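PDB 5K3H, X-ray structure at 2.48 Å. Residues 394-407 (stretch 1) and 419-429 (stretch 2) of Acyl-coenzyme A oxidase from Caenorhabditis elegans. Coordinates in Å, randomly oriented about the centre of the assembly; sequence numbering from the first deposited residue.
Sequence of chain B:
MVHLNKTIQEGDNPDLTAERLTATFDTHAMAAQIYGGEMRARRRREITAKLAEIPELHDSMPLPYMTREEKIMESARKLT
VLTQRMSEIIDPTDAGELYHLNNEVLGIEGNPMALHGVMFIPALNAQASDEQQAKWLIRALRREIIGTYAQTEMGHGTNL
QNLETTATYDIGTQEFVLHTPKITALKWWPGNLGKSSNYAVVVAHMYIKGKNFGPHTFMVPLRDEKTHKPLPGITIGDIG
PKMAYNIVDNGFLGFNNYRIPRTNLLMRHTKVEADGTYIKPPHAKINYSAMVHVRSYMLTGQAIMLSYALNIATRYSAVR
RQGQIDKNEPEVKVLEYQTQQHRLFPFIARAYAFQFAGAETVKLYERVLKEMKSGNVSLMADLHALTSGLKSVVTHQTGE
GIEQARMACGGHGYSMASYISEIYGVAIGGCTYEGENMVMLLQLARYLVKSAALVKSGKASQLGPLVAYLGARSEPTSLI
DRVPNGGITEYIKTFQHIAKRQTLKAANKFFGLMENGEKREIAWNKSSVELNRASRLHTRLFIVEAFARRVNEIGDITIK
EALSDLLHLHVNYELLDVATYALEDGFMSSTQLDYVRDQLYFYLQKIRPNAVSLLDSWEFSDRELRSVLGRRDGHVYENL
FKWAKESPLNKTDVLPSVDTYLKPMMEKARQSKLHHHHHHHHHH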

# COMPACT_ATOMS: atom_id res chain seq x y z
N VAL B 394 11.21 9.92 -3.86
CA VAL B 394 9.92 10.55 -4.14
C VAL B 394 8.84 9.48 -4.34
O VAL B 394 7.70 9.63 -3.87
N THR B 395 9.16 8.39 -5.03
CA THR B 395 8.16 7.36 -5.25
C THR B 395 7.76 6.68 -3.95
O THR B 395 6.58 6.39 -3.74
N HIS B 396 8.73 6.41 -3.09
CA HIS B 396 8.44 5.77 -1.81
C HIS B 396 7.65 6.71 -0.91
O HIS B 396 6.63 6.31 -0.34
N GLN B 397 8.10 7.97 -0.78
CA GLN B 397 7.40 8.94 0.06
C GLN B 397 6.04 9.32 -0.49
O GLN B 397 5.12 9.62 0.29
N THR B 398 5.88 9.32 -1.82
CA THR B 398 4.55 9.53 -2.40
C THR B 398 3.62 8.39 -2.01
O THR B 398 2.50 8.62 -1.56
N GLY B 399 4.10 7.14 -2.14
CA GLY B 399 3.30 5.97 -1.75
C GLY B 399 2.93 5.96 -0.28
O GLY B 399 1.79 5.63 0.08
N GLU B 400 3.88 6.30 0.60
CA GLU B 400 3.58 6.44 2.03
C GLU B 400 2.45 7.45 2.26
O GLU B 400 1.50 7.16 3.00
N GLY B 401 2.50 8.61 1.61
CA GLY B 401 1.48 9.62 1.85
C GLY B 401 0.12 9.27 1.29
O GLY B 401 -0.90 9.46 1.95
N ILE B 402 0.08 8.68 0.09
CA ILE B 402 -1.19 8.26 -0.49
C ILE B 402 -1.86 7.22 0.40
O ILE B 402 -3.08 7.22 0.57
N GLU B 403 -1.06 6.33 1.01
CA GLU B 403 -1.61 5.34 1.92
C GLU B 403 -2.14 5.98 3.20
O GLU B 403 -3.25 5.65 3.65
N GLN B 404 -1.41 6.94 3.77
CA GLN B 404 -1.94 7.68 4.92
C GLN B 404 -3.24 8.38 4.57
O GLN B 404 -4.18 8.39 5.37
N ALA B 405 -3.32 8.94 3.35
CA ALA B 405 -4.55 9.57 2.87
C ALA B 405 -5.69 8.56 2.76
O ALA B 405 -6.84 8.85 3.11
N ARG B 406 -5.41 7.35 2.25
CA ARG B 406 -6.47 6.35 2.21
C ARG B 406 -7.00 6.03 3.61
O ARG B 406 -8.21 6.01 3.84
N MET B 407 -6.08 5.77 4.56
CA MET B 407 -6.46 5.48 5.95
C MET B 407 -7.20 6.65 6.60
O MET B 407 -8.16 6.44 7.35
N TYR B 419 -11.29 6.31 -4.77
CA TYR B 419 -10.37 6.19 -5.91
C TYR B 419 -8.91 6.15 -5.48
O TYR B 419 -8.05 5.98 -6.35
N ILE B 420 -8.60 6.24 -4.18
CA ILE B 420 -7.21 6.38 -3.73
C ILE B 420 -6.42 5.09 -3.93
O ILE B 420 -5.21 5.13 -4.21
N SER B 421 -7.07 3.94 -3.83
CA SER B 421 -6.33 2.69 -4.02
C SER B 421 -5.76 2.58 -5.42
O SER B 421 -4.67 2.03 -5.60
N GLU B 422 -6.46 3.09 -6.44
CA GLU B 422 -5.94 3.12 -7.80
C GLU B 422 -4.88 4.21 -7.95
O GLU B 422 -3.87 4.01 -8.63
N ILE B 423 -5.10 5.37 -7.32
CA ILE B 423 -4.07 6.41 -7.30
C ILE B 423 -2.78 5.87 -6.71
O ILE B 423 -1.69 6.08 -7.26
N TYR B 424 -2.88 5.11 -5.61
CA TYR B 424 -1.70 4.49 -5.01
C TYR B 424 -1.03 3.52 -5.98
O TYR B 424 0.19 3.54 -6.16
N GLY B 425 -1.82 2.64 -6.58
CA GLY B 425 -1.25 1.60 -7.43
C GLY B 425 -0.54 2.13 -8.67
O GLY B 425 0.47 1.56 -9.11
N VAL B 426 -1.07 3.18 -9.27
CA VAL B 426 -0.38 3.75 -10.41
C VAL B 426 0.90 4.45 -9.97
O VAL B 426 1.96 4.24 -10.55
N ALA B 427 0.82 5.28 -8.91
CA ALA B 427 2.01 6.00 -8.43
C ALA B 427 3.14 5.06 -8.05
O ALA B 427 4.31 5.35 -8.29
N ILE B 428 2.82 3.93 -7.41
CA ILE B 428 3.88 3.04 -6.95
C ILE B 428 4.46 2.22 -8.10
O ILE B 428 5.58 1.72 -8.00
N GLY B 429 3.76 2.10 -9.22
CA GLY B 429 4.26 1.30 -10.33
C GLY B 429 5.24 2.05 -11.23
O GLY B 429 5.79 3.09 -10.86

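Stretches 394-407 and 419-429 of this acyl-coenzyme A oxidase meet as a nearly antiparallel helix pair, their axes 9.4 Å apart at closest approach and 172° between directions, held together by apolar side-chain packing with no hydrogen bond across the interface. The example illustrates the knob-into-hole principle. I402 (chi1 m, chi2 t) points toward the partner helix and sits among I420, I423, Y424 and A427. I402 CG2 lies 3.6 Å from both I420 CG2 and Y424 CB, and I402 CD1 lies 3.8 Å from A427 CB; I423 CG2 touches both branches, 4.1 Å from I402 CD1 and 4.3 Å from I402 CG2. I420, also m,t, extends the apolar seam, its CG2 lying 3.8 Å from R406 CB.

One turn before I402, G399 leaves room for larger neighbours. I428 CD1 comes within 3.7 Å of G399 CA, where an ideal CB would clash with that methyl, and Y424 CE1 lies 3.4 Å from G399 O. The Y424 ring (chi1 t) has G399 O near its edge and E403 OE1 over one face, 3.8 Å from Y424 CE1. Two polar contacts lie within the first helix: R406 NH2 forms a salt bridge to E403 OE2 (2.6 Å), and T398 OG1 donates to V394 O (2.6 Å).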

# COMPACT_ATOMS: atom_id res chain seq x y z
CB VAL B 394 10.03 11.48 -5.36
CG1 VAL B 394 8.65 11.93 -5.82
CG2 VAL B 394 10.97 12.68 -5.07
CB THR B 395 8.68 6.34 -6.26
OG1 THR B 395 8.93 7.03 -7.50
CG2 THR B 395 7.65 5.21 -6.46
CB HIS B 396 9.73 5.34 -1.12
CG HIS B 396 9.55 4.91 0.30
ND1 HIS B 396 9.11 3.65 0.65
CD2 HIS B 396 9.73 5.59 1.46
CE1 HIS B 396 9.02 3.57 1.97
NE2 HIS B 396 9.39 4.74 2.48
CB GLN B 397 8.25 10.19 0.23
CG GLN B 397 9.44 9.94 1.10
CD GLN B 397 10.11 11.20 1.52
OE1 GLN B 397 9.72 12.30 1.14
NE2 GLN B 397 11.18 11.06 2.27
CB THR B 398 4.63 9.64 -3.92
OG1 THR B 398 5.38 10.79 -4.28
CG2 THR B 398 3.26 9.78 -4.50
CB GLU B 400 4.85 6.87 2.76
CG GLU B 400 4.67 7.29 4.22
CD GLU B 400 5.94 7.95 4.84
OE1 GLU B 400 7.07 7.87 4.25
OE2 GLU B 400 5.78 8.55 5.95
CB ILE B 402 -0.97 7.71 -1.91
CG1 ILE B 402 -0.45 8.78 -2.86
CG2 ILE B 402 -2.28 7.16 -2.47
CD1 ILE B 402 0.02 8.23 -4.14
CB GLU B 403 -0.55 4.29 2.26
CG GLU B 403 -1.09 3.02 2.90
CD GLU B 403 -2.02 2.22 1.99
OE1 GLU B 403 -1.77 2.18 0.75
OE2 GLU B 403 -3.02 1.64 2.50
CB GLN B 404 -0.91 8.69 5.41
CG GLN B 404 0.26 8.04 6.09
CD GLN B 404 -0.17 7.17 7.27
OE1 GLN B 404 -0.92 7.61 8.14
NE2 GLN B 404 0.32 5.95 7.31
CB ALA B 405 -4.30 10.25 1.52
CB ARG B 406 -5.99 5.07 1.52
CG ARG B 406 -7.17 4.15 1.25
CD ARG B 406 -6.76 2.77 0.89
NE ARG B 406 -5.81 2.22 1.87
CZ ARG B 406 -6.16 1.67 3.03
NH1 ARG B 406 -7.43 1.58 3.38
NH2 ARG B 406 -5.22 1.20 3.86
CB MET B 407 -5.20 5.12 6.73
CG MET B 407 -4.67 3.73 6.42
SD MET B 407 -3.01 3.42 7.06
CE MET B 407 -2.49 2.11 5.93
CB TYR B 419 -10.55 7.31 -6.94
CG TYR B 419 -10.11 6.91 -8.34
CD1 TYR B 419 -10.66 5.78 -8.96
CD2 TYR B 419 -9.15 7.63 -9.03
CE1 TYR B 419 -10.28 5.38 -10.22
CE2 TYR B 419 -8.76 7.25 -10.31
CZ TYR B 419 -9.33 6.11 -10.88
OH TYR B 419 -8.95 5.71 -12.14
CB ILE B 420 -7.19 6.83 -2.26
CG1 ILE B 420 -7.84 8.21 -2.13
CG2 ILE B 420 -5.77 6.89 -1.77
CD1 ILE B 420 -8.01 8.67 -0.70
CB SER B 421 -7.24 1.50 -3.72
OG SER B 421 -8.28 1.39 -4.67
CB GLU B 422 -7.08 3.32 -8.80
CG GLU B 422 -6.71 3.15 -10.28
CD GLU B 422 -6.37 1.72 -10.69
OE1 GLU B 422 -6.79 0.77 -10.00
OE2 GLU B 422 -5.64 1.56 -11.69
CB ILE B 423 -4.58 7.65 -6.53
CG1 ILE B 423 -5.76 8.31 -7.25
CG2 ILE B 423 -3.47 8.67 -6.31
CD1 ILE B 423 -6.59 9.23 -6.34
CB TYR B 424 -2.10 3.76 -3.71
CG TYR B 424 -0.99 2.97 -3.04
CD1 TYR B 424 0.01 3.61 -2.29
CD2 TYR B 424 -0.93 1.58 -3.15
CE1 TYR B 424 1.02 2.88 -1.68
CE2 TYR B 424 0.09 0.86 -2.54
CZ TYR B 424 1.06 1.51 -1.81
OH TYR B 424 2.08 0.80 -1.20
CB VAL B 426 -1.32 4.71 -11.17
CG1 VAL B 426 -0.57 5.36 -12.32
CG2 VAL B 426 -2.54 3.95 -11.64
CB ALA B 427 1.65 6.88 -7.24
CB ILE B 428 3.32 2.17 -5.81
CG1 ILE B 428 4.37 2.01 -4.73
CG2 ILE B 428 2.77 0.82 -6.32
CD1 ILE B 428 4.61 3.31 -3.95